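Local coordinates for Orf c02003 protein (Sulfolobus solfataricus P2, PDB 2Q00) that is of unknown function but folds into a compact, mainly helical chain of the archaeal PaREP1/PaREP8 family, at residues 27-31 with 86-90; 33-38 with 111-115. All coordinates share one frame; numbering follows the deposited sequence.

Contact 1 of 2, residues 27-31 with 86-90; sequences CEKYY and AWTLH
Tyr-31 and His-90 form an offset (parallel-displaced) stack where helix 23-45 packs against helix 79-95. This is antiparallel helix packing in an all-helical bundle, with the two short segments at 147° and their axes 8.3 Å apart. The stack is nearly flat, the planes only 7° from parallel. Ring centroids of Tyr-31 and His-90 lie 3.9 Å apart. His-90 CB sits over the centre of the same tyrosine face, 3.5 Å from the centroid of the Tyr-31 ring, and makes a CH-pi contact. His-90 ND1 comes down beyond it, toward the phenol end near Tyr-31 CE2. Tyr-31 reaches across because its CG is anti to the backbone N (chi1 179°), and His-90 uses the same arrangement from its own helix. The root of the tyrosine ring settles on the opposing backbone, with Tyr-31 CD1 3.1 Å from Ala-86 O. Its far end meets Trp-87, whose ring receives Tyr-31 OH at the edge. Glu-28 runs alongside His-90, pointing the same way, its bent chain bringing the carboxylate to the imidazole edge. There Glu-28 OE1, buried by the contact and without a polar partner in the model, lies 3.1 Å from His-90 CD2.

Beside the stack, Leu-89, the neighbour of His-90 in the chain, points at helix 23-45 and splits its methyls. CD1 touches Tyr-30 CB, while Leu-89 CD2 lies 3.8 Å from Cys-27 SG.

Further rings surround the stacked pair. Trp-83 also meets Tyr-31, Phe-66 packs edge-to-face with Trp-87, and His-95 meets the His-90 ring. The Tyr-30 ring leads away from this interface, and its OH is hydrogen-bonded to Glu-15 OE1 of helix 6-19.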
ATOM      1  N   CYS A  27     -11.004  -0.592  -2.443  1.00 46.41           N
ATOM      2  CA  CYS A  27      -9.875  -1.491  -2.714  1.00 45.36           C
ATOM      3  C   CYS A  27      -8.752  -0.776  -3.453  1.00 42.26           C
ATOM      4  O   CYS A  27      -7.581  -0.867  -3.076  1.00 46.26           O
ATOM      5  CB  CYS A  27     -10.326  -2.696  -3.558  1.00 47.65           C
ATOM      6  SG  CYS A  27     -11.397  -3.862  -2.690  1.00 49.54           S
ATOM      7  N   GLU A  28      -9.109  -0.067  -4.515  1.00 44.95           N
ATOM      8  CA  GLU A  28      -8.119   0.645  -5.302  1.00 46.81           C
ATOM      9  C   GLU A  28      -7.412   1.737  -4.498  1.00 44.64           C
ATOM     10  O   GLU A  28      -6.210   1.952  -4.664  1.00 45.73           O
ATOM     11  CB  GLU A  28      -8.768   1.233  -6.561  1.00 46.42           C
ATOM     12  CG  GLU A  28      -7.756   1.789  -7.569  1.00 57.18           C
ATOM     13  CD  GLU A  28      -6.476   0.947  -7.673  1.00 71.66           C
ATOM     14  OE1 GLU A  28      -6.562  -0.293  -7.831  1.00 72.19           O
ATOM     15  OE2 GLU A  28      -5.375   1.534  -7.595  1.00 77.88           O
ATOM     16  N   LYS A  29      -8.147   2.418  -3.620  1.00 45.36           N
ATOM     17  CA  LYS A  29      -7.544   3.475  -2.814  1.00 44.66           C
ATOM     18  C   LYS A  29      -6.641   2.879  -1.758  1.00 44.77           C
ATOM     19  O   LYS A  29      -5.587   3.449  -1.437  1.00 45.70           O
ATOM     20  CB  LYS A  29      -8.615   4.351  -2.162  1.00 48.11           C
ATOM     21  CG  LYS A  29      -8.938   5.614  -2.955  1.00 47.14           C
ATOM     22  CD  LYS A  29      -9.835   5.357  -4.142  1.00 55.13           C
ATOM     23  CE  LYS A  29      -9.450   6.232  -5.335  1.00 56.34           C
ATOM     24  NZ  LYS A  29      -9.094   7.630  -4.961  1.00 54.67           N
ATOM     25  N   TYR A  30      -7.052   1.734  -1.215  1.00 45.60           N
ATOM     26  CA  TYR A  30      -6.246   1.048  -0.214  1.00 43.03           C
ATOM     27  C   TYR A  30      -4.948   0.617  -0.873  1.00 42.52           C
ATOM     28  O   TYR A  30      -3.885   0.682  -0.265  1.00 44.35           O
ATOM     29  CB  TYR A  30      -6.967  -0.183   0.327  1.00 45.33           C
ATOM     30  CG  TYR A  30      -8.029   0.109   1.366  1.00 43.99           C
ATOM     31  CD1 TYR A  30      -7.693   0.721   2.572  1.00 42.82           C
ATOM     32  CD2 TYR A  30      -9.368  -0.243   1.148  1.00 44.58           C
ATOM     33  CE1 TYR A  30      -8.658   0.979   3.539  1.00 45.68           C
ATOM     34  CE2 TYR A  30     -10.348   0.004   2.112  1.00 43.59           C
ATOM     35  CZ  TYR A  30      -9.984   0.620   3.315  1.00 44.42           C
ATOM     36  OH  TYR A  30     -10.920   0.872   4.297  1.00 47.35           O
ATOM     37  N   TYR A  31      -5.039   0.164  -2.119  1.00 41.47           N
ATOM     38  CA  TYR A  31      -3.841  -0.265  -2.822  1.00 44.99           C
ATOM     39  C   TYR A  31      -2.935   0.942  -3.076  1.00 42.63           C
ATOM     40  O   TYR A  31      -1.733   0.880  -2.851  1.00 45.01           O
ATOM     41  CB  TYR A  31      -4.199  -0.938  -4.145  1.00 48.33           C
ATOM     42  CG  TYR A  31      -2.978  -1.379  -4.922  1.00 51.97           C
ATOM     43  CD1 TYR A  31      -2.118  -2.357  -4.411  1.00 50.53           C
ATOM     44  CD2 TYR A  31      -2.670  -0.808  -6.160  1.00 50.28           C
ATOM     45  CE1 TYR A  31      -0.988  -2.750  -5.109  1.00 46.84           C
ATOM     46  CE2 TYR A  31      -1.541  -1.196  -6.866  1.00 47.77           C
ATOM     47  CZ  TYR A  31      -0.701  -2.167  -6.331  1.00 52.78           C
ATOM     48  OH  TYR A  31       0.438  -2.531  -6.993  1.00 59.58           O
ATOM     49  N   ALA A  86      -2.007  -5.931  -0.197  1.00 44.41           N
ATOM     50  CA  ALA A  86      -2.286  -4.767  -1.014  1.00 42.51           C
ATOM     51  C   ALA A  86      -2.506  -5.251  -2.452  1.00 44.85           C
ATOM     52  O   ALA A  86      -3.463  -4.842  -3.125  1.00 44.54           O
ATOM     53  CB  ALA A  86      -1.095  -3.763  -0.945  1.00 37.24           C
ATOM     54  N   TRP A  87      -1.623  -6.136  -2.913  1.00 43.23           N
ATOM     55  CA  TRP A  87      -1.712  -6.669  -4.269  1.00 42.79           C
ATOM     56  C   TRP A  87      -3.043  -7.383  -4.463  1.00 42.41           C
ATOM     57  O   TRP A  87      -3.712  -7.189  -5.478  1.00 41.47           O
ATOM     58  CB  TRP A  87      -0.531  -7.623  -4.533  1.00 46.49           C
ATOM     59  CG  TRP A  87      -0.433  -8.125  -5.955  1.00 53.55           C
ATOM     60  CD1 TRP A  87      -0.598  -9.419  -6.386  1.00 55.42           C
ATOM     61  CD2 TRP A  87      -0.205  -7.342  -7.134  1.00 56.55           C
ATOM     62  NE1 TRP A  87      -0.493  -9.481  -7.759  1.00 52.08           N
ATOM     63  CE2 TRP A  87      -0.253  -8.222  -8.244  1.00 56.32           C
ATOM     64  CE3 TRP A  87       0.032  -5.982  -7.364  1.00 52.61           C
ATOM     65  CZ2 TRP A  87      -0.075  -7.781  -9.560  1.00 56.23           C
ATOM     66  CZ3 TRP A  87       0.206  -5.546  -8.673  1.00 55.29           C
ATOM     67  CH2 TRP A  87       0.150  -6.442  -9.755  1.00 56.94           C
ATOM     68  N   THR A  88      -3.436  -8.188  -3.476  1.00 42.70           N
ATOM     69  CA  THR A  88      -4.702  -8.934  -3.540  1.00 45.24           C
ATOM     70  C   THR A  88      -5.870  -7.980  -3.688  1.00 45.12           C
ATOM     71  O   THR A  88      -6.801  -8.218  -4.467  1.00 45.40           O
ATOM     72  CB  THR A  88      -4.972  -9.751  -2.275  1.00 44.87           C
ATOM     73  OG1 THR A  88      -3.889 -10.657  -2.036  1.00 46.34           O
ATOM     74  CG2 THR A  88      -6.276 -10.522  -2.430  1.00 41.63           C
ATOM     75  N   LEU A  89      -5.830  -6.908  -2.909  1.00 46.78           N
ATOM     76  CA  LEU A  89      -6.873  -5.906  -2.977  1.00 44.44           C
ATOM     77  C   LEU A  89      -6.898  -5.360  -4.400  1.00 46.83           C
ATOM     78  O   LEU A  89      -7.965  -5.182  -4.988  1.00 46.86           O
ATOM     79  CB  LEU A  89      -6.589  -4.768  -1.977  1.00 44.81           C
ATOM     80  CG  LEU A  89      -7.001  -5.043  -0.530  1.00 39.58           C
ATOM     81  CD1 LEU A  89      -6.480  -3.989   0.411  1.00 36.95           C
ATOM     82  CD2 LEU A  89      -8.515  -5.100  -0.488  1.00 40.25           C
ATOM     83  N   HIS A  90      -5.712  -5.111  -4.948  1.00 46.68           N
ATOM     84  CA  HIS A  90      -5.586  -4.566  -6.290  1.00 49.38           C
ATOM     85  C   HIS A  90      -6.182  -5.468  -7.369  1.00 51.28           C
ATOM     86  O   HIS A  90      -7.081  -5.056  -8.110  1.00 49.83           O
ATOM     87  CB  HIS A  90      -4.111  -4.306  -6.609  1.00 47.91           C
ATOM     88  CG  HIS A  90      -3.890  -3.583  -7.901  1.00 53.40           C
ATOM     89  ND1 HIS A  90      -2.739  -3.727  -8.647  1.00 60.29           N
ATOM     90  CD2 HIS A  90      -4.665  -2.695  -8.570  1.00 49.15           C
ATOM     91  CE1 HIS A  90      -2.814  -2.961  -9.722  1.00 51.80           C
ATOM     92  NE2 HIS A  90      -3.973  -2.325  -9.698  1.00 53.10           N
TER

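Contact 2 of 2, residues 33-38 with 111-115; sequences AAEEAI and VRKLV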
ATOM      1  N   ALA A  33      -2.796   3.546  -1.388  1.00 41.26           N
ATOM      2  CA  ALA A  33      -2.254   3.916  -0.086  1.00 41.75           C
ATOM      3  C   ALA A  33      -1.012   3.072   0.156  1.00 42.57           C
ATOM      4  O   ALA A  33      -0.004   3.559   0.675  1.00 45.56           O
ATOM      5  CB  ALA A  33      -3.290   3.666   1.040  1.00 37.92           C
ATOM      6  N   ALA A  34      -1.088   1.799  -0.226  1.00 45.31           N
ATOM      7  CA  ALA A  34       0.034   0.876  -0.047  1.00 41.91           C
ATOM      8  C   ALA A  34       1.205   1.244  -0.944  1.00 39.53           C
ATOM      9  O   ALA A  34       2.361   1.214  -0.516  1.00 41.65           O
ATOM     10  CB  ALA A  34      -0.406  -0.552  -0.329  1.00 40.77           C
ATOM     11  N   GLU A  35       0.910   1.599  -2.189  1.00 40.33           N
ATOM     12  CA  GLU A  35       1.977   1.959  -3.099  1.00 43.75           C
ATOM     13  C   GLU A  35       2.775   3.142  -2.542  1.00 43.39           C
ATOM     14  O   GLU A  35       4.012   3.119  -2.525  1.00 43.24           O
ATOM     15  CB  GLU A  35       1.413   2.303  -4.466  1.00 43.39           C
ATOM     16  CG  GLU A  35       2.500   2.694  -5.456  1.00 54.72           C
ATOM     17  CD  GLU A  35       1.973   2.936  -6.857  1.00 66.06           C
ATOM     18  OE1 GLU A  35       1.182   2.097  -7.352  1.00 73.62           O
ATOM     19  OE2 GLU A  35       2.363   3.960  -7.463  1.00 71.00           O
ATOM     20  N   GLU A  36       2.057   4.158  -2.059  1.00 44.15           N
ATOM     21  CA  GLU A  36       2.684   5.349  -1.498  1.00 42.95           C
ATOM     22  C   GLU A  36       3.494   5.029  -0.253  1.00 42.00           C
ATOM     23  O   GLU A  36       4.539   5.638  -0.007  1.00 44.55           O
ATOM     24  CB  GLU A  36       1.626   6.399  -1.159  1.00 44.85           C
ATOM     25  CG  GLU A  36       0.835   6.875  -2.362  1.00 45.93           C
ATOM     26  CD  GLU A  36       1.717   7.536  -3.396  1.00 49.11           C
ATOM     27  OE1 GLU A  36       2.428   8.494  -3.031  1.00 43.90           O
ATOM     28  OE2 GLU A  36       1.697   7.096  -4.569  1.00 53.48           O
ATOM     29  N   ALA A  37       3.014   4.079   0.537  1.00 43.91           N
ATOM     30  CA  ALA A  37       3.717   3.694   1.753  1.00 43.92           C
ATOM     31  C   ALA A  37       5.079   3.125   1.391  1.00 44.14           C
ATOM     32  O   ALA A  37       6.080   3.407   2.052  1.00 44.30           O
ATOM     33  CB  ALA A  37       2.909   2.665   2.520  1.00 46.86           C
ATOM     34  N   ILE A  38       5.109   2.320   0.332  1.00 46.12           N
ATOM     35  CA  ILE A  38       6.351   1.713  -0.137  1.00 47.74           C
ATOM     36  C   ILE A  38       7.324   2.783  -0.658  1.00 49.54           C
ATOM     37  O   ILE A  38       8.510   2.781  -0.303  1.00 46.62           O
ATOM     38  CB  ILE A  38       6.086   0.707  -1.276  1.00 49.89           C
ATOM     39  CG1 ILE A  38       5.209  -0.453  -0.771  1.00 51.19           C
ATOM     40  CG2 ILE A  38       7.411   0.208  -1.820  1.00 44.01           C
ATOM     41  CD1 ILE A  38       5.868  -1.331   0.307  1.00 45.18           C
ATOM     42  N   VAL A 111      -2.881  -3.072   5.100  1.00 45.28           N
ATOM     43  CA  VAL A 111      -2.468  -1.825   4.464  1.00 50.15           C
ATOM     44  C   VAL A 111      -2.245  -0.768   5.557  1.00 49.07           C
ATOM     45  O   VAL A 111      -1.249  -0.051   5.537  1.00 50.44           O
ATOM     46  CB  VAL A 111      -3.540  -1.298   3.490  1.00 48.24           C
ATOM     47  CG1 VAL A 111      -3.108   0.047   2.930  1.00 56.95           C
ATOM     48  CG2 VAL A 111      -3.756  -2.298   2.366  1.00 52.47           C
ATOM     49  N   ARG A 112      -3.176  -0.691   6.509  1.00 49.25           N
ATOM     50  CA  ARG A 112      -3.073   0.271   7.600  1.00 50.32           C
ATOM     51  C   ARG A 112      -1.725   0.153   8.298  1.00 52.11           C
ATOM     52  O   ARG A 112      -1.038   1.148   8.535  1.00 54.64           O
ATOM     53  CB  ARG A 112      -4.177   0.046   8.635  1.00 51.05           C
ATOM     54  CG  ARG A 112      -4.427   1.248   9.553  1.00 58.04           C
ATOM     55  CD  ARG A 112      -4.935   0.835  10.943  1.00 61.14           C
ATOM     56  NE  ARG A 112      -5.833   1.829  11.546  1.00 72.54           N
ATOM     57  CZ  ARG A 112      -5.529   3.110  11.779  1.00 80.70           C
ATOM     58  NH1 ARG A 112      -4.329   3.601  11.467  1.00 79.46           N
ATOM     59  NH2 ARG A 112      -6.441   3.912  12.317  1.00 75.23           N
ATOM     60  N   LYS A 113      -1.348  -1.074   8.626  1.00 50.46           N
ATOM     61  CA  LYS A 113      -0.091  -1.346   9.313  1.00 47.59           C
ATOM     62  C   LYS A 113       1.084  -0.903   8.451  1.00 44.44           C
ATOM     63  O   LYS A 113       2.104  -0.428   8.941  1.00 43.98           O
ATOM     64  CB  LYS A 113       0.008  -2.852   9.613  1.00 48.89           C
ATOM     65  CG  LYS A 113       1.014  -3.230  10.695  1.00 56.99           C
ATOM     66  CD  LYS A 113       0.780  -4.669  11.186  1.00 64.47           C
ATOM     67  CE  LYS A 113       1.753  -5.084  12.289  1.00 65.88           C
ATOM     68  NZ  LYS A 113       1.560  -6.517  12.661  1.00 68.92           N
ATOM     69  N   LEU A 114       0.927  -1.066   7.153  1.00 44.61           N
ATOM     70  CA  LEU A 114       1.976  -0.690   6.232  1.00 45.45           C
ATOM     71  C   LEU A 114       2.076   0.825   6.196  1.00 46.22           C
ATOM     72  O   LEU A 114       3.162   1.395   6.260  1.00 43.84           O
ATOM     73  CB  LEU A 114       1.638  -1.235   4.845  1.00 44.73           C
ATOM     74  CG  LEU A 114       2.619  -0.957   3.722  1.00 45.53           C
ATOM     75  CD1 LEU A 114       4.035  -1.324   4.147  1.00 42.56           C
ATOM     76  CD2 LEU A 114       2.178  -1.740   2.497  1.00 44.82           C
ATOM     77  N   VAL A 115       0.926   1.473   6.107  1.00 46.54           N
ATOM     78  CA  VAL A 115       0.883   2.920   6.040  1.00 49.19           C
ATOM     79  C   VAL A 115       1.579   3.545   7.241  1.00 53.04           C
ATOM     80  O   VAL A 115       2.437   4.412   7.079  1.00 54.62           O
ATOM     81  CB  VAL A 115      -0.574   3.423   5.956  1.00 45.74           C
ATOM     82  CG1 VAL A 115      -0.621   4.932   6.050  1.00 43.69           C
ATOM     83  CG2 VAL A 115      -1.197   2.964   4.643  1.00 44.28           C
TER
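Leu-114 lies against Ala-34, Ala-37 and Ile-38, along the face that helix 23-45 turns to helix 101-122. Its CG is anti to the backbone N (chi1 -180°), which carries the branch across to the other helix. The two methyls then spread along that helix. CD2 goes toward the earlier turn, with Leu-114 CD2 4.0 Å from Ala-34 CB. CD1 goes the other way and meets the end of Ile-38 more loosely, with Leu-114 CD1 4.3 Å from Ile-38 CD1. Between them the branch point rests on a small side chain, Leu-114 CG being 3.8 Å from Ala-37 CB.

Both valines lie toward the Ala-33 end of the contact, on the same side of the leucine. Val-111 presents CG1 to the start of 33-38, where Val-111 CG1 is 4.1 Å from Ala-33 CB. The same methyl is also close to the backbone N and the CB of Ala-34. Val-115 turns CG2 toward Ala-33, and Ala-37 CB meets its backbone, 4.1 Å from Val-115 CA.

No hydrogen bond crosses, and the side chains that meet are all apolar. The three small alanine side chains are consistent with the close approach of Val-111 CG1 to the backbone of Ala-34. The segment axes are 9.0 Å apart at closest approach, and their directions differ by 29°, so the helices run roughly parallel here.

All seven touching residues are buried, near the centre of the chain. Helix 79-95 adjoins one flank through Trp-83, which packs on Ala-34 and Ile-38. Tyr-10 of helix 6-19 packs on Ala-33, and Leu-65 and Ala-68 of helix 62-71 pack on Ile-38.

Contacts 1 and 2 share helix 23-45, which meets helix 79-95 in one and helix 101-122 in the other. These two partners follow each other in the chain, so helix 23-45 packs on both arms of a helical pair. The contact centres are about 10 Å apart, and the two contacts touch directly. Ala-86 CB lies 3.3 Å from Ala-34 CB, a close methyl pair. Tyr-30 O is 3.3 Å from Val-111 CG1, and Leu-89 CD1 is 3.8 Å from Val-111 CG2. Contact 1 is largely aromatic and contact 2 aliphatic. Together they form one continuous core. The function is unknown, so neither contact can be tied to a site.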